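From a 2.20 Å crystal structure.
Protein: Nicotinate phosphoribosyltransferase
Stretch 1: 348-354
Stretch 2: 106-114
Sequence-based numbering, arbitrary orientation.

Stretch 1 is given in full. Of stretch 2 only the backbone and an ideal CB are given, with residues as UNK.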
# COMPACT_ATOMS: atom_id res chain seq x y z
N VAL A 348 0.71 11.23 1.81
CA VAL A 348 -0.18 10.07 1.89
C VAL A 348 -1.58 10.51 1.49
O VAL A 348 -1.86 11.71 1.41
CB VAL A 348 -0.24 9.48 3.33
CG1 VAL A 348 1.11 8.93 3.73
CG2 VAL A 348 -0.70 10.54 4.33
N MET A 349 -2.44 9.54 1.21
CA MET A 349 -3.83 9.82 0.86
C MET A 349 -4.58 8.67 1.52
O MET A 349 -4.59 7.54 1.01
CB MET A 349 -4.03 9.83 -0.66
CG MET A 349 -5.32 10.53 -1.08
SD MET A 349 -5.45 10.90 -2.83
CE MET A 349 -7.07 11.68 -2.85
N LYS A 350 -5.20 8.95 2.66
CA LYS A 350 -5.91 7.93 3.42
C LYS A 350 -7.43 8.00 3.44
O LYS A 350 -8.02 9.07 3.27
CB LYS A 350 -5.40 7.94 4.86
CG LYS A 350 -3.90 7.80 5.00
CD LYS A 350 -3.40 6.53 4.31
CE LYS A 350 -1.89 6.36 4.49
NZ LYS A 350 -1.37 5.23 3.67
N LEU A 351 -8.04 6.85 3.68
CA LEU A 351 -9.49 6.76 3.79
C LEU A 351 -9.79 7.50 5.09
O LEU A 351 -9.36 7.08 6.16
CB LEU A 351 -9.94 5.30 3.91
CG LEU A 351 -11.45 5.11 4.07
CD1 LEU A 351 -12.16 5.70 2.86
CD2 LEU A 351 -11.77 3.62 4.22
N TRP A 352 -10.51 8.60 4.99
CA TRP A 352 -10.83 9.42 6.15
C TRP A 352 -12.18 9.10 6.79
O TRP A 352 -12.34 9.23 8.00
CB TRP A 352 -10.78 10.90 5.76
CG TRP A 352 -10.77 11.81 6.94
CD1 TRP A 352 -11.83 12.49 7.47
CD2 TRP A 352 -9.64 12.10 7.77
NE1 TRP A 352 -11.43 13.19 8.59
CE2 TRP A 352 -10.09 12.97 8.79
CE3 TRP A 352 -8.29 11.71 7.75
CZ2 TRP A 352 -9.24 13.46 9.79
CZ3 TRP A 352 -7.44 12.20 8.73
CH2 TRP A 352 -7.92 13.06 9.74
N LYS A 353 -13.14 8.70 5.97
CA LYS A 353 -14.47 8.36 6.46
C LYS A 353 -15.19 7.51 5.43
O LYS A 353 -14.83 7.50 4.25
CB LYS A 353 -15.27 9.62 6.77
CG LYS A 353 -15.56 10.49 5.57
CD LYS A 353 -16.40 11.70 5.96
CE LYS A 353 -16.78 12.52 4.74
NZ LYS A 353 -17.58 13.72 5.10
N CYS A 354 -16.22 6.80 5.87
CA CYS A 354 -16.98 5.93 4.99
C CYS A 354 -18.38 5.68 5.53
O CYS A 354 -18.72 6.08 6.65
CB CYS A 354 -16.26 4.59 4.86
SG CYS A 354 -15.99 3.76 6.44
N UNK A 106 -4.63 20.45 -0.81
CA UNK A 106 -5.72 19.62 -0.29
C UNK A 106 -6.39 18.87 -1.44
O UNK A 106 -6.80 19.48 -2.44
CB UNK A 106 -6.74 20.47 0.46
N UNK A 107 -6.50 17.55 -1.31
CA UNK A 107 -7.13 16.74 -2.34
C UNK A 107 -8.05 15.70 -1.73
O UNK A 107 -7.67 14.97 -0.80
CB UNK A 107 -6.07 16.06 -3.21
N UNK A 108 -9.27 15.62 -2.25
CA UNK A 108 -10.23 14.67 -1.74
C UNK A 108 -10.95 13.93 -2.86
O UNK A 108 -11.43 14.55 -3.82
CB UNK A 108 -11.24 15.38 -0.84
N UNK A 109 -10.99 12.61 -2.73
CA UNK A 109 -11.67 11.75 -3.69
C UNK A 109 -12.83 11.14 -2.91
O UNK A 109 -12.62 10.42 -1.93
CB UNK A 109 -10.74 10.69 -4.29
N UNK A 110 -14.05 11.44 -3.32
CA UNK A 110 -15.22 10.93 -2.63
C UNK A 110 -16.19 10.31 -3.62
O UNK A 110 -16.40 10.82 -4.71
CB UNK A 110 -15.91 12.04 -1.84
N UNK A 111 -16.79 9.19 -3.22
CA UNK A 111 -17.73 8.48 -4.06
C UNK A 111 -17.83 7.03 -3.62
O UNK A 111 -17.48 6.69 -2.49
CB UNK A 111 -17.32 8.57 -5.53
N UNK A 112 -18.31 6.16 -4.50
CA UNK A 112 -18.43 4.74 -4.16
C UNK A 112 -17.02 4.24 -3.84
O UNK A 112 -16.08 4.47 -4.59
CB UNK A 112 -19.07 3.94 -5.29
N UNK A 113 -16.89 3.56 -2.71
CA UNK A 113 -15.60 3.06 -2.26
C UNK A 113 -14.84 2.17 -3.26
O UNK A 113 -13.63 2.35 -3.45
CB UNK A 113 -15.81 2.27 -0.96
N UNK A 114 -15.53 1.23 -3.91
CA UNK A 114 -14.85 0.37 -4.86
C UNK A 114 -14.28 1.18 -6.02
O UNK A 114 -13.31 0.77 -6.65
CB UNK A 114 -15.81 -0.71 -5.38

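Stretch 1 is a strand, and the chain at 106 to 109 runs in a second strand that crosses it at 44°. The axes come no closer than 8.7 Å, too far for backbone pairing, so any contact must be made by side chains.

Position 106 has nothing of stretch 1 within 5.5 Å of its ideal CB, so the choice is open. The residue is Asp 106.

Position 107 points its CB toward stretch 1. The ideal CB lies 4.5 Å from Met 349 CE, the end of an extended side chain (chi1 to chi3 all t). A methyl group here calls for an apolar partner; valine, isoleucine or leucine would suit. The residue is Ile 107, with chi1 m and chi2 t. Its CG2 packs 3.9 Å from Met 349 CE.

Position 108 points away. Polar or charged side chains are as plausible as any. The residue is Arg 108. It reaches back along its own strand to form a salt bridge with Asp 106: Arg 108 NE to Asp 106 OD1 is 3.2 Å, and Arg 108 NH2 donates to Asp 106 OD2 at 3.3 Å.

Position 109 points sideways, yet its ideal CB is 4.1 Å from Met 349 CE. That CB alone already makes contact, so a small apolar residue is enough. The residue is Ala 109, whose CB sits 4.0 Å from Met 349 CE. The methionine methyl thus touches both 107 and 109.

Position 110 also points sideways, and no atom of stretch 1 is near its ideal CB. Only a long side chain could approach the extended Lys 353; a polar or acidic one would be reasonable. The residue is Gln 110, and its end comes nearer to stretch 1. It brushes the lysine chain without a hydrogen bond.

Position 111 has phi 158° and psi -160°. A CB would be jammed against the carbonyl O of the residue before, which calls for glycine. The residue is Gly 111, where the chain turns a corner.

Position 112 is out of reach of stretch 1 and stands at the N-cap, just before a helix. Serine, threonine, aspartate or asparagine would be common there. The residue is Leu 112.

Position 113 begins the helix and points toward stretch 1. Leu 351 offers methyl groups, so a branched apolar chain long enough to reach them fits. The residue is Leu 113, chi1 t and chi2 p; its CD1 meets Leu 351 CD1 at 4.3 Å.

Position 114 is out of reach. The residue is Tyr 114.

Stretch 2 106-114: DIRAQGLLY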
# COMPACT_ATOMS: atom_id res chain seq x y z
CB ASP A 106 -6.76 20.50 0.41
CG ASP A 106 -7.89 19.69 1.03
OD1 ASP A 106 -8.69 19.08 0.28
OD2 ASP A 106 -7.99 19.66 2.28
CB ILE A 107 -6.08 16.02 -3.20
CG1 ILE A 107 -5.10 17.03 -3.79
CG2 ILE A 107 -6.78 15.26 -4.33
CD1 ILE A 107 -3.94 16.39 -4.49
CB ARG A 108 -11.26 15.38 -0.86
CG ARG A 108 -10.60 16.28 0.16
CD ARG A 108 -11.54 16.76 1.22
NE ARG A 108 -10.81 17.59 2.18
CZ ARG A 108 -11.28 17.99 3.35
NH1 ARG A 108 -12.50 17.62 3.74
NH2 ARG A 108 -10.53 18.74 4.14
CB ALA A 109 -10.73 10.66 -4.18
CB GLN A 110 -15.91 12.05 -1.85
CG GLN A 110 -17.03 11.55 -0.98
CD GLN A 110 -17.70 12.66 -0.19
OE1 GLN A 110 -17.05 13.37 0.59
NE2 GLN A 110 -19.01 12.81 -0.38
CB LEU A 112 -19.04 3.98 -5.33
CG LEU A 112 -20.52 4.33 -5.57
CD1 LEU A 112 -20.89 4.07 -7.01
CD2 LEU A 112 -21.41 3.51 -4.62
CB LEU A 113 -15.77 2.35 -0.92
CG LEU A 113 -14.52 1.87 -0.14
CD1 LEU A 113 -13.44 2.94 -0.13
CD2 LEU A 113 -14.93 1.54 1.29
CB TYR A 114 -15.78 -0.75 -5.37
CG TYR A 114 -16.87 -0.32 -6.31
CD1 TYR A 114 -16.64 -0.21 -7.69
CD2 TYR A 114 -18.15 -0.01 -5.83
CE1 TYR A 114 -17.65 0.20 -8.57
CE2 TYR A 114 -19.16 0.40 -6.70
CZ TYR A 114 -18.91 0.50 -8.06
OH TYR A 114 -19.91 0.90 -8.90
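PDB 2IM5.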